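Local coordinates for protein Esterase/lipase (Uncultured bacterium, PDB 3K6K) that probably hydrolyses carboxylic ester bonds, as an alpha/beta-hydrolase-fold esterase/lipase homologous to hormone-sensitive lipase, at residues R139-T144 against D149-A154; M183-V188 against S249-L254; L192-N197 against A261-A266; L240-I245 against C301-A306. All coordinates share one frame; numbering follows the deposited sequence.

Contact 1 of 4, residues R139-T144 against D149-A154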
loop_
_atom_site.group_PDB
_atom_site.type_symbol
_atom_site.label_atom_id
_atom_site.label_comp_id
_atom_site.label_asym_id
_atom_site.label_seq_id
_atom_site.Cartn_x
_atom_site.Cartn_y
_atom_site.Cartn_z
ATOM N N ARG A 139 6.230 7.393 -26.778
ATOM C CA ARG A 139 6.216 6.868 -28.155
ATOM C C ARG A 139 7.653 6.869 -28.694
ATOM O O ARG A 139 8.191 5.826 -29.142
ATOM C CB ARG A 139 5.287 7.725 -29.015
ATOM C CG ARG A 139 4.880 7.161 -30.381
ATOM C CD ARG A 139 3.768 8.083 -30.994
ATOM N NE ARG A 139 2.675 7.318 -31.624
ATOM C CZ ARG A 139 1.365 7.377 -31.301
ATOM N NH1 ARG A 139 0.884 8.168 -30.323
ATOM N NH2 ARG A 139 0.511 6.622 -31.988
ATOM N N ALA A 140 8.315 8.010 -28.547
ATOM C CA ALA A 140 9.678 8.130 -29.014
ATOM C C ALA A 140 10.609 7.237 -28.260
ATOM O O ALA A 140 11.583 6.727 -28.816
ATOM C CB ALA A 140 10.131 9.573 -28.933
ATOM N N LEU A 141 10.337 7.037 -26.980
ATOM C CA LEU A 141 11.215 6.197 -26.177
ATOM C C LEU A 141 11.040 4.677 -26.511
ATOM O O LEU A 141 11.985 3.877 -26.412
ATOM C CB LEU A 141 11.002 6.567 -24.676
ATOM C CG LEU A 141 11.607 5.829 -23.483
ATOM C CD1 LEU A 141 13.151 5.812 -23.451
ATOM C CD2 LEU A 141 11.017 6.484 -22.217
ATOM N N LEU A 142 9.827 4.292 -26.896
ATOM C CA LEU A 142 9.568 2.913 -27.356
ATOM C C LEU A 142 10.541 2.480 -28.467
ATOM O O LEU A 142 11.155 1.405 -28.368
ATOM C CB LEU A 142 8.113 2.747 -27.790
ATOM C CG LEU A 142 7.104 2.638 -26.643
ATOM C CD1 LEU A 142 5.688 2.853 -27.105
ATOM C CD2 LEU A 142 7.217 1.296 -26.000
ATOM N N LYS A 143 10.718 3.336 -29.483
ATOM C CA LYS A 143 11.775 3.149 -30.561
ATOM C C LYS A 143 13.226 3.137 -30.061
ATOM O O LYS A 143 13.983 2.284 -30.520
ATOM C CB LYS A 143 11.673 4.164 -31.722
ATOM C CG LYS A 143 10.239 4.640 -32.064
ATOM C CD LYS A 143 10.154 5.276 -33.448
ATOM C CE LYS A 143 8.687 5.572 -33.828
ATOM N NZ LYS A 143 8.533 6.007 -35.256
ATOM N N THR A 144 13.624 4.070 -29.171
ATOM C CA THR A 144 15.002 4.105 -28.637
ATOM C C THR A 144 15.290 2.878 -27.774
ATOM O O THR A 144 16.354 2.266 -27.908
ATOM C CB THR A 144 15.343 5.380 -27.815
ATOM O OG1 THR A 144 15.251 6.546 -28.642
ATOM C CG2 THR A 144 16.781 5.303 -27.242
ATOM N N ASP A 149 9.177 -3.224 -22.434
ATOM C CA ASP A 149 9.423 -4.048 -21.274
ATOM C C ASP A 149 10.733 -3.671 -20.618
ATOM O O ASP A 149 11.242 -4.371 -19.703
ATOM C CB ASP A 149 9.579 -5.505 -21.692
ATOM C CG ASP A 149 8.313 -6.102 -22.297
ATOM O OD1 ASP A 149 8.434 -7.082 -23.076
ATOM O OD2 ASP A 149 7.202 -5.629 -22.004
ATOM N N ARG A 150 11.343 -2.616 -21.138
ATOM C CA ARG A 150 12.514 -2.128 -20.488
ATOM C C ARG A 150 12.349 -0.681 -20.059
ATOM O O ARG A 150 13.300 -0.026 -19.710
ATOM C CB ARG A 150 13.790 -2.460 -21.299
ATOM C CG ARG A 150 14.486 -3.771 -20.763
ATOM C CD ARG A 150 15.487 -4.424 -21.733
ATOM N NE ARG A 150 15.191 -4.032 -23.119
ATOM C CZ ARG A 150 15.653 -4.650 -24.205
ATOM N NH1 ARG A 150 16.450 -5.730 -24.076
ATOM N NH2 ARG A 150 15.304 -4.189 -25.419
ATOM N N ILE A 151 11.104 -0.246 -19.996
ATOM C CA ILE A 151 10.783 1.097 -19.606
ATOM C C ILE A 151 9.943 1.078 -18.352
ATOM O O ILE A 151 8.973 0.301 -18.269
ATOM C CB ILE A 151 10.039 1.822 -20.707
ATOM C CG1 ILE A 151 10.905 1.830 -21.977
ATOM C CG2 ILE A 151 9.740 3.249 -20.306
ATOM C CD1 ILE A 151 10.118 2.310 -23.169
ATOM N N ILE A 152 10.354 1.903 -17.375
ATOM C CA ILE A 152 9.527 2.310 -16.243
ATOM C C ILE A 152 9.109 3.789 -16.351
ATOM O O ILE A 152 9.865 4.640 -16.830
ATOM C CB ILE A 152 10.297 2.137 -14.941
ATOM C CG1 ILE A 152 10.687 0.650 -14.716
ATOM C CG2 ILE A 152 9.477 2.707 -13.803
ATOM C CD1 ILE A 152 9.480 -0.277 -14.235
ATOM N N ILE A 153 7.919 4.114 -15.879
ATOM C CA ILE A 153 7.496 5.500 -15.896
ATOM C C ILE A 153 7.376 5.938 -14.443
ATOM O O ILE A 153 6.663 5.282 -13.668
ATOM C CB ILE A 153 6.162 5.689 -16.548
ATOM C CG1 ILE A 153 6.029 4.786 -17.756
ATOM C CG2 ILE A 153 5.939 7.122 -16.885
ATOM C CD1 ILE A 153 6.771 5.223 -18.992
ATOM N N ALA A 154 8.084 7.039 -14.108
ATOM C CA ALA A 154 8.242 7.530 -12.745
ATOM C C ALA A 154 7.991 9.032 -12.681
ATOM O O ALA A 154 8.035 9.719 -13.676
ATOM C CB ALA A 154 9.616 7.207 -12.238
#
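I151 meets L141 and L142 in a purely apolar contact between a helix and the strand that follows it. The closest pair is L141 CG to I151 CD1, at 3.8 Å. These two side chains reach for each other tip to tip. A second touch lies beside it: the branch methyl CG2 of I151 is 4.0 Å from CD2 of L141. I151 therefore offers both its ends to one leucine. Its CG1 arm lies anti to the carbonyl carbon (chi1 -58°) and then runs on extended, with chi2 near 170°. This carries CD1 out to the helix. CD1 also comes within 4.1 Å of the backbone O of L141, a van der Waals contact only.

L142 adds a looser touch. Its CD2 is 4.2 Å from I151 CD1, and the two side chains cross at about a right angle. The CB of L142 does not aim at the strand, but the end of the side chain turns nearer. I151 CD1 thus sits against both leucines.

No hydrogen bond passes between 139-144 and 149-154. Two side-chain links are local: R150 NH2 to A145 O at the helix end, and D149 N to S147 OG in the turn.

This is helix-on-sheet packing of the alpha/beta hydrolase fold. Helix 129-145 lies against the sheet, where L141 also touches H82 and L84 of strand 82-86. Strand 151-156 is hydrogen-bonded between strands 82-86 and 180-184, and I151 further packs on Y138 and A145 of the helix.

Contact 2 of 4, residues M183-V188 against S249-L254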
loop_
_atom_site.group_PDB
_atom_site.type_symbol
_atom_site.label_atom_id
_atom_site.label_comp_id
_atom_site.label_asym_id
_atom_site.label_seq_id
_atom_site.Cartn_x
_atom_site.Cartn_y
_atom_site.Cartn_z
ATOM N N MET A 183 5.411 6.098 -8.587
ATOM C CA MET A 183 4.855 7.417 -8.232
ATOM C C MET A 183 5.198 7.861 -6.797
ATOM O O MET A 183 4.941 7.163 -5.834
ATOM C CB MET A 183 3.322 7.469 -8.450
ATOM C CG MET A 183 2.888 7.219 -9.894
ATOM S SD MET A 183 1.102 6.975 -9.966
ATOM C CE MET A 183 1.011 5.198 -9.842
ATOM N N LEU A 184 5.775 9.046 -6.663
ATOM C CA LEU A 184 6.260 9.544 -5.383
ATOM C C LEU A 184 5.248 10.638 -5.003
ATOM O O LEU A 184 5.180 11.659 -5.708
ATOM C CB LEU A 184 7.681 10.105 -5.622
ATOM C CG LEU A 184 8.928 9.228 -5.512
ATOM C CD1 LEU A 184 8.674 7.710 -5.618
ATOM C CD2 LEU A 184 10.169 9.662 -6.338
ATOM N N SER A 185 4.405 10.412 -3.975
ATOM C CA SER A 185 3.401 11.383 -3.527
ATOM C C SER A 185 2.553 11.918 -4.693
ATOM O O SER A 185 2.438 13.155 -4.865
ATOM C CB SER A 185 4.072 12.605 -2.873
ATOM O OG SER A 185 4.784 12.282 -1.660
ATOM N N PRO A 186 1.919 11.013 -5.476
ATOM C CA PRO A 186 1.239 11.456 -6.681
ATOM C C PRO A 186 0.079 12.444 -6.444
ATOM O O PRO A 186 -0.677 12.311 -5.472
ATOM C CB PRO A 186 0.752 10.140 -7.318
ATOM C CG PRO A 186 0.774 9.163 -6.276
ATOM C CD PRO A 186 1.726 9.575 -5.225
ATOM N N PHE A 187 -0.025 13.452 -7.305
ATOM C CA PHE A 187 -1.135 14.443 -7.248
ATOM C C PHE A 187 -2.149 13.978 -8.275
ATOM O O PHE A 187 -1.916 14.095 -9.473
ATOM C CB PHE A 187 -0.595 15.835 -7.594
ATOM C CG PHE A 187 -1.618 16.972 -7.469
ATOM C CD1 PHE A 187 -1.405 18.162 -8.134
ATOM C CD2 PHE A 187 -2.747 16.861 -6.636
ATOM C CE1 PHE A 187 -2.286 19.192 -8.031
ATOM C CE2 PHE A 187 -3.609 17.895 -6.494
ATOM C CZ PHE A 187 -3.380 19.083 -7.186
ATOM N N VAL A 188 -3.252 13.394 -7.818
ATOM C CA VAL A 188 -4.112 12.699 -8.730
ATOM C C VAL A 188 -5.570 13.028 -8.563
ATOM O O VAL A 188 -6.413 12.430 -9.237
ATOM C CB VAL A 188 -3.914 11.173 -8.664
ATOM C CG1 VAL A 188 -2.702 10.793 -9.450
ATOM C CG2 VAL A 188 -3.845 10.677 -7.221
ATOM N N SER A 249 3.525 10.450 5.623
ATOM C CA SER A 249 2.461 10.763 6.527
ATOM C C SER A 249 2.022 12.218 6.479
ATOM O O SER A 249 0.816 12.483 6.636
ATOM C CB SER A 249 2.884 10.474 7.981
ATOM O OG SER A 249 4.296 10.715 8.171
ATOM N N GLU A 250 2.969 13.153 6.352
ATOM C CA GLU A 250 2.626 14.583 6.549
ATOM C C GLU A 250 2.136 15.216 5.247
ATOM O O GLU A 250 2.648 16.259 4.739
ATOM C CB GLU A 250 3.784 15.383 7.117
ATOM C CG GLU A 250 4.472 14.729 8.274
ATOM C CD GLU A 250 3.565 14.341 9.391
ATOM O OE1 GLU A 250 3.037 15.228 10.062
ATOM O OE2 GLU A 250 3.402 13.128 9.653
ATOM N N GLU A 251 1.111 14.598 4.701
ATOM C CA GLU A 251 0.714 14.944 3.365
ATOM C C GLU A 251 -0.786 15.254 3.198
ATOM O O GLU A 251 -1.670 14.403 3.399
ATOM C CB GLU A 251 1.170 13.838 2.419
ATOM C CG GLU A 251 2.661 13.752 2.326
ATOM C CD GLU A 251 3.130 13.419 0.926
ATOM O OE1 GLU A 251 2.567 14.029 0.016
ATOM O OE2 GLU A 251 4.046 12.565 0.710
ATOM N N ALA A 252 -1.057 16.497 2.818
ATOM C CA ALA A 252 -2.414 16.892 2.450
ATOM C C ALA A 252 -2.976 15.936 1.350
ATOM O O ALA A 252 -4.184 15.768 1.266
ATOM C CB ALA A 252 -2.404 18.328 1.928
ATOM N N LEU A 253 -2.084 15.369 0.518
ATOM C CA LEU A 253 -2.400 14.509 -0.646
ATOM C C LEU A 253 -2.152 12.983 -0.360
ATOM O O LEU A 253 -1.965 12.158 -1.259
ATOM C CB LEU A 253 -1.623 14.964 -1.888
ATOM C CG LEU A 253 -1.696 16.440 -2.325
ATOM C CD1 LEU A 253 -1.024 16.677 -3.675
ATOM C CD2 LEU A 253 -3.172 16.871 -2.399
ATOM N N LEU A 254 -2.130 12.640 0.907
ATOM C CA LEU A 254 -2.087 11.250 1.314
ATOM C C LEU A 254 -3.273 10.483 0.780
ATOM O O LEU A 254 -3.110 9.314 0.404
ATOM C CB LEU A 254 -2.071 11.090 2.837
ATOM C CG LEU A 254 -2.045 9.630 3.357
ATOM C CD1 LEU A 254 -0.772 8.950 2.990
ATOM C CD2 LEU A 254 -2.229 9.581 4.917
HETATM O O HOH W 1 -0.155 11.225 -2.930
#
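S185 OG donates a very short hydrogen bond to E251 OE2, 2.5 Å long, and this is the tight polar point of the contact. The other carboxylate oxygen, E251 OE1, is farther from S185 OG, at 3.3 Å; its hydrogen bond is to H281 ND1. Three groups thus hold this buried carboxylate: S185 OG and the backbone N of G248 on OE2, and H281 ND1 on OE1. S157, H281 and E251 have the geometry of a Ser-His-Glu charge relay, consistent with the catalytic triad of an alpha/beta hydrolase. S185 would then be a second-shell residue that helps to place the acid. Without the carboxylate, as with an alanine here, S185 OG and H281 ND1 would probably lose this acceptor, and the histidine ring would be freer to turn.

The apolar part is also close. L253 CD1 lies 3.4 Å from F187 CD2 and approaches the ring obliquely. The phenylalanine has CG anti to its backbone N (chi1 -176°), which carries the ring across to the leucine.

Between these two points the backbones do not meet directly. P186 O and L253 O are 4.4 Å apart, and a water bridges the two carbonyls on this looser side. It donates to P186 O at 2.8 Å and to L253 O at 2.6 Å.

The contact joins the ends of two neighbouring parallel strands, 180-184 and 243-248. The 249-254 loop makes a type I turn from E251 to L254, with L253 as N-cap of helix 254-266. F187 packs on D256 of that helix.

Contact 3 of 4, residues L192-N197 against A261-A266. With SO4 (sulfate ion), chain F.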
loop_
_atom_site.group_PDB
_atom_site.type_symbol
_atom_site.label_atom_id
_atom_site.label_comp_id
_atom_site.label_asym_id
_atom_site.label_seq_id
_atom_site.Cartn_x
_atom_site.Cartn_y
_atom_site.Cartn_z
ATOM N N LEU A 192 -9.303 18.081 -4.715
ATOM C CA LEU A 192 -8.835 18.435 -3.363
ATOM C C LEU A 192 -9.906 18.414 -2.254
ATOM O O LEU A 192 -10.171 19.453 -1.657
ATOM C CB LEU A 192 -8.148 19.816 -3.379
ATOM C CG LEU A 192 -7.035 20.078 -4.438
ATOM C CD1 LEU A 192 -6.790 21.547 -4.589
ATOM C CD2 LEU A 192 -5.722 19.435 -4.045
ATOM N N SER A 193 -10.435 17.232 -1.905
ATOM C CA SER A 193 -11.742 17.127 -1.214
ATOM C C SER A 193 -11.803 15.972 -0.239
ATOM O O SER A 193 -12.734 15.875 0.592
ATOM C CB SER A 193 -12.872 17.128 -2.245
ATOM O OG SER A 193 -12.819 15.978 -3.077
ATOM N N ARG A 194 -10.802 15.098 -0.353
ATOM C CA ARG A 194 -10.699 13.796 0.302
ATOM C C ARG A 194 -10.167 13.981 1.742
ATOM O O ARG A 194 -9.844 15.113 2.148
ATOM C CB ARG A 194 -9.821 12.880 -0.602
ATOM C CG ARG A 194 -10.700 12.330 -1.720
ATOM C CD ARG A 194 -10.130 11.549 -2.900
ATOM N NE ARG A 194 -11.055 10.453 -2.982
ATOM C CZ ARG A 194 -12.138 10.374 -3.746
ATOM N NH1 ARG A 194 -12.436 11.255 -4.681
ATOM N NH2 ARG A 194 -12.904 9.330 -3.591
ATOM N N TRP A 195 -10.071 12.900 2.510
ATOM C CA TRP A 195 -9.828 13.005 3.938
ATOM C C TRP A 195 -8.522 13.746 4.339
ATOM O O TRP A 195 -8.563 14.642 5.217
ATOM C CB TRP A 195 -9.899 11.621 4.564
ATOM C CG TRP A 195 -9.666 11.589 6.039
ATOM C CD1 TRP A 195 -10.637 11.684 7.004
ATOM C CD2 TRP A 195 -8.388 11.486 6.767
ATOM N NE1 TRP A 195 -10.060 11.614 8.262
ATOM C CE2 TRP A 195 -8.693 11.490 8.149
ATOM C CE3 TRP A 195 -7.053 11.334 6.384
ATOM C CZ2 TRP A 195 -7.704 11.400 9.156
ATOM C CZ3 TRP A 195 -6.068 11.236 7.390
ATOM C CH2 TRP A 195 -6.401 11.292 8.762
ATOM N N SER A 196 -7.375 13.394 3.725
ATOM C CA SER A 196 -6.112 14.027 4.133
ATOM C C SER A 196 -6.124 15.515 3.776
ATOM O O SER A 196 -5.475 16.318 4.457
ATOM C CB SER A 196 -4.860 13.328 3.530
ATOM O OG SER A 196 -4.920 13.236 2.105
ATOM N N ASN A 197 -6.836 15.886 2.718
ATOM C CA ASN A 197 -6.870 17.299 2.298
ATOM C C ASN A 197 -7.270 18.238 3.411
ATOM O O ASN A 197 -6.807 19.377 3.467
ATOM C CB ASN A 197 -7.804 17.532 1.123
ATOM C CG ASN A 197 -7.350 16.814 -0.087
ATOM O OD1 ASN A 197 -6.738 17.386 -1.010
ATOM N ND2 ASN A 197 -7.555 15.516 -0.073
ATOM N N ALA A 261 -4.785 3.867 -4.952
ATOM C CA ALA A 261 -4.555 2.441 -4.675
ATOM C C ALA A 261 -5.939 1.747 -4.638
ATOM O O ALA A 261 -6.128 0.712 -5.259
ATOM C CB ALA A 261 -3.763 2.248 -3.352
ATOM N N GLU A 262 -6.904 2.332 -3.921
ATOM C CA GLU A 262 -8.231 1.759 -3.894
ATOM C C GLU A 262 -8.708 1.414 -5.322
ATOM O O GLU A 262 -9.005 0.220 -5.651
ATOM C CB GLU A 262 -9.223 2.720 -3.228
ATOM C CG GLU A 262 -10.575 2.114 -2.946
ATOM C CD GLU A 262 -11.381 3.024 -2.122
ATOM O OE1 GLU A 262 -11.433 2.861 -0.912
ATOM O OE2 GLU A 262 -11.905 3.994 -2.672
ATOM N N ARG A 263 -8.692 2.429 -6.181
ATOM C CA ARG A 263 -9.345 2.372 -7.447
ATOM C C ARG A 263 -8.480 1.635 -8.455
ATOM O O ARG A 263 -8.960 0.853 -9.319
ATOM C CB ARG A 263 -9.723 3.782 -7.951
ATOM C CG ARG A 263 -10.549 4.637 -6.910
ATOM C CD ARG A 263 -11.824 3.883 -6.386
ATOM N NE ARG A 263 -12.568 4.707 -5.414
ATOM C CZ ARG A 263 -13.388 5.715 -5.737
ATOM N NH1 ARG A 263 -13.599 6.009 -7.019
ATOM N NH2 ARG A 263 -13.993 6.437 -4.785
ATOM N N ALA A 264 -7.194 1.842 -8.377
ATOM C CA ALA A 264 -6.384 1.081 -9.320
ATOM C C ALA A 264 -6.515 -0.455 -8.974
ATOM O O ALA A 264 -6.678 -1.299 -9.871
ATOM C CB ALA A 264 -5.016 1.573 -9.350
ATOM N N GLY A 265 -6.534 -0.800 -7.691
ATOM C CA GLY A 265 -6.553 -2.213 -7.299
ATOM C C GLY A 265 -7.859 -2.830 -7.744
ATOM O O GLY A 265 -7.856 -3.930 -8.257
ATOM N N ALA A 266 -8.953 -2.074 -7.623
ATOM C CA ALA A 266 -10.302 -2.568 -7.941
ATOM C C ALA A 266 -10.495 -2.691 -9.440
ATOM O O ALA A 266 -11.381 -3.436 -9.889
ATOM C CB ALA A 266 -11.399 -1.622 -7.352
HETATM S S SO4 F . -16.054 9.020 -5.526
HETATM O O1 SO4 F . -15.634 9.491 -4.202
HETATM O O2 SO4 F . -17.104 7.995 -5.323
HETATM O O3 SO4 F . -16.460 10.154 -6.371
HETATM O O4 SO4 F . -14.974 8.391 -6.271
HETATM O O HOH W 2 -13.008 6.151 -2.505
#
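R194 brings its guanidinium obliquely against that of R263, with NH2 to NH2 at 3.3 Å. The two planes stand 85° apart, nearly perpendicular. The pair lies on the surface of the alpha/beta hydrolase fold, where helix 254-266 faces the start of helix 195-199, and in this crystal it holds a sulfate. The ion, probably from the crystallisation liquor, bridges the pair from one side and would be expected to offset the two positive charges.

Each arginine presents an edge to the sulfate. R194 NH2 donates to O1 at 2.8 Å. R263 grips O4 with both terminal nitrogens, NH1 and NH2, so one sulfate oxygen is held by a fork. The R263 chain is bent at chi2 (-53°), which swings its guanidinium round towards the anion.

The acid beside R263 fixes its other end. R263 NE donates to E262 OE2 at 2.9 Å in a nearly straight salt bridge, with the acceptor in the guanidinium plane. The oxygen uses its anti lone pair. R194 has its own acid, since NH1 forms a salt bridge with D189.

The segments are otherwise far apart. The second subunit also reaches this region: W195 makes a cation-pi contact with R263 of that subunit, and R263 makes the reciprocal one with its W195.

A water completes the link between the acid and the arginine pair. It donates to E262 OE2 at 2.4 Å, accepts from R263 NH2 at 2.5 Å, and receives a weak bond from R194 NH2. The first two are unusually short, so their exact lengths are doubtful.

Contact 4 of 4, residues L240-I245 against C301-A306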
loop_
_atom_site.group_PDB
_atom_site.type_symbol
_atom_site.label_atom_id
_atom_site.label_comp_id
_atom_site.label_asym_id
_atom_site.label_seq_id
_atom_site.Cartn_x
_atom_site.Cartn_y
_atom_site.Cartn_z
ATOM N N LEU A 240 -3.783 -0.805 -16.936
ATOM C CA LEU A 240 -2.516 -0.198 -16.504
ATOM C C LEU A 240 -1.590 -1.235 -15.879
ATOM O O LEU A 240 -2.080 -2.210 -15.284
ATOM C CB LEU A 240 -2.796 0.943 -15.552
ATOM C CG LEU A 240 -3.430 2.168 -16.242
ATOM C CD1 LEU A 240 -3.490 3.265 -15.241
ATOM C CD2 LEU A 240 -2.676 2.660 -17.484
ATOM N N PRO A 241 -0.272 -1.052 -16.040
ATOM C CA PRO A 241 0.824 -1.888 -15.550
ATOM C C PRO A 241 1.117 -1.729 -14.048
ATOM O O PRO A 241 0.593 -0.802 -13.386
ATOM C CB PRO A 241 2.034 -1.397 -16.353
ATOM C CG PRO A 241 1.662 -0.128 -16.970
ATOM C CD PRO A 241 0.206 0.118 -16.805
ATOM N N GLU A 242 1.918 -2.612 -13.476
ATOM C CA GLU A 242 2.076 -2.572 -12.013
ATOM C C GLU A 242 2.569 -1.249 -11.427
ATOM O O GLU A 242 3.454 -0.603 -11.972
ATOM C CB GLU A 242 2.831 -3.743 -11.471
ATOM C CG GLU A 242 4.021 -4.135 -12.250
ATOM C CD GLU A 242 4.450 -5.585 -11.944
ATOM O OE1 GLU A 242 4.366 -6.016 -10.774
ATOM O OE2 GLU A 242 4.918 -6.272 -12.867
ATOM N N MET A 243 1.985 -0.879 -10.292
ATOM C CA MET A 243 2.223 0.401 -9.683
ATOM C C MET A 243 2.938 0.227 -8.342
ATOM O O MET A 243 2.585 -0.666 -7.554
ATOM C CB MET A 243 0.890 1.079 -9.459
ATOM C CG MET A 243 0.180 1.581 -10.714
ATOM S SD MET A 243 -1.359 2.357 -10.145
ATOM C CE MET A 243 -2.125 3.074 -11.609
ATOM N N LEU A 244 3.972 1.052 -8.118
ATOM C CA LEU A 244 4.585 1.223 -6.812
ATOM C C LEU A 244 4.341 2.694 -6.499
ATOM O O LEU A 244 4.685 3.560 -7.300
ATOM C CB LEU A 244 6.069 0.885 -6.853
ATOM C CG LEU A 244 6.837 1.042 -5.506
ATOM C CD1 LEU A 244 6.523 -0.111 -4.440
ATOM C CD2 LEU A 244 8.341 1.206 -5.757
ATOM N N ILE A 245 3.635 2.963 -5.397
ATOM C CA ILE A 245 3.411 4.305 -4.852
ATOM C C ILE A 245 4.192 4.469 -3.510
ATOM O O ILE A 245 4.136 3.617 -2.602
ATOM C CB ILE A 245 1.870 4.601 -4.647
ATOM C CG1 ILE A 245 1.072 4.327 -5.917
ATOM C CG2 ILE A 245 1.638 6.069 -4.251
ATOM C CD1 ILE A 245 -0.317 4.220 -5.682
ATOM N N CYS A 301 14.391 1.481 -6.399
ATOM C CA CYS A 301 15.333 0.982 -7.394
ATOM C C CYS A 301 15.302 -0.537 -7.411
ATOM O O CYS A 301 15.290 -1.132 -8.476
ATOM C CB CYS A 301 16.754 1.561 -7.214
ATOM S SG CYS A 301 16.826 3.331 -7.744
ATOM N N HIS A 302 15.264 -1.154 -6.245
ATOM C CA HIS A 302 15.130 -2.587 -6.201
ATOM C C HIS A 302 13.863 -2.996 -7.002
ATOM O O HIS A 302 13.884 -3.934 -7.832
ATOM C CB HIS A 302 15.055 -3.061 -4.746
ATOM C CG HIS A 302 15.312 -4.529 -4.573
ATOM N ND1 HIS A 302 16.588 -5.056 -4.466
ATOM C CD2 HIS A 302 14.462 -5.586 -4.477
ATOM C CE1 HIS A 302 16.514 -6.370 -4.310
ATOM N NE2 HIS A 302 15.237 -6.719 -4.323
ATOM N N TRP A 303 12.764 -2.289 -6.760
ATOM C CA TRP A 303 11.540 -2.571 -7.444
ATOM C C TRP A 303 11.777 -2.434 -8.923
ATOM O O TRP A 303 11.413 -3.320 -9.709
ATOM C CB TRP A 303 10.478 -1.603 -7.033
ATOM C CG TRP A 303 9.098 -2.016 -7.418
ATOM C CD1 TRP A 303 8.222 -2.849 -6.693
ATOM C CD2 TRP A 303 8.362 -1.571 -8.554
ATOM N NE1 TRP A 303 7.023 -2.957 -7.372
ATOM C CE2 TRP A 303 7.084 -2.180 -8.503
ATOM C CE3 TRP A 303 8.648 -0.721 -9.601
ATOM C CZ2 TRP A 303 6.094 -1.923 -9.477
ATOM C CZ3 TRP A 303 7.695 -0.502 -10.560
ATOM C CH2 TRP A 303 6.421 -1.092 -10.492
ATOM N N ILE A 304 12.368 -1.321 -9.307
ATOM C CA ILE A 304 12.492 -1.065 -10.696
ATOM C C ILE A 304 13.322 -2.163 -11.303
ATOM O O ILE A 304 12.903 -2.827 -12.235
ATOM C CB ILE A 304 13.088 0.321 -11.023
ATOM C CG1 ILE A 304 12.021 1.399 -10.872
ATOM C CG2 ILE A 304 13.626 0.352 -12.484
ATOM C CD1 ILE A 304 12.592 2.801 -10.853
ATOM N N SER A 305 14.500 -2.384 -10.734
ATOM C CA SER A 305 15.480 -3.195 -11.416
ATOM C C SER A 305 15.141 -4.682 -11.325
ATOM O O SER A 305 15.912 -5.512 -11.815
ATOM C CB SER A 305 16.906 -2.854 -10.917
ATOM O OG SER A 305 17.335 -3.839 -10.013
ATOM N N ALA A 306 13.996 -5.013 -10.728
ATOM C CA ALA A 306 13.510 -6.386 -10.688
ATOM C C ALA A 306 12.240 -6.628 -11.544
ATOM O O ALA A 306 11.669 -7.716 -11.508
ATOM C CB ALA A 306 13.283 -6.820 -9.275
#
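L244 lays its CB over the face of the W303 indole, in a CH-pi contact. CB stands 3.7 Å from the centroid of the six-membered ring, 15° off its normal. The two methyls continue across the five-membered ring: L244 CD2 is 3.7 Å from W303 CG, and L244 CD1 is 3.9 Å from W303 CD1. W303 has CG anti to the backbone N (chi1 -165°), which sends the indole out from the helix to the strand. The two side chains slide past each other in opposite directions.

The ring edge meets backbone. E242 O lies near the ring plane, 3.4 Å from W303 CH2. The E242 side chain passes close as well, with CG 4.1 Å from W303 CZ2.

The polar ends have partners beyond these residues. W303 NE1 bonds E272 OE1 on strand 271-276. R307 makes a salt bridge with E242 and a cation-pi contact with W303, so it ties the two together. Loss of the indole to a serine is likely to open a gap over L244 and leave E272 without its N-H partner.

V182 of strand 180-184 also touches the indole. Here helix 291-305 packs against strand 243-248, a helix-on-sheet contact of the alpha/beta hydrolase fold.

In the fold
From the N terminus, contact 1 comes first and closes a short helix-to-strand connection before the others open. Contacts 2, 3 and 4 interlock, for their segments alternate and each pair crosses. Contact 2 closes a loop from strand 180-184 to the start of helix 254-266. Contact 3 closes the loop from 192-197, after strand 180-184, to the end of that helix. Contact 4 runs from strand 243-248 to the C-terminal helix 291-305. S196 OG of contact 3 meets A252 O of contact 2. Contacts 2 and 4 join where M183 pairs with L244. I152, pointing away from helix 129-145, packs on I304 and brings contact 1 against contact 4. Contacts 2 and 3 touch the second subunit.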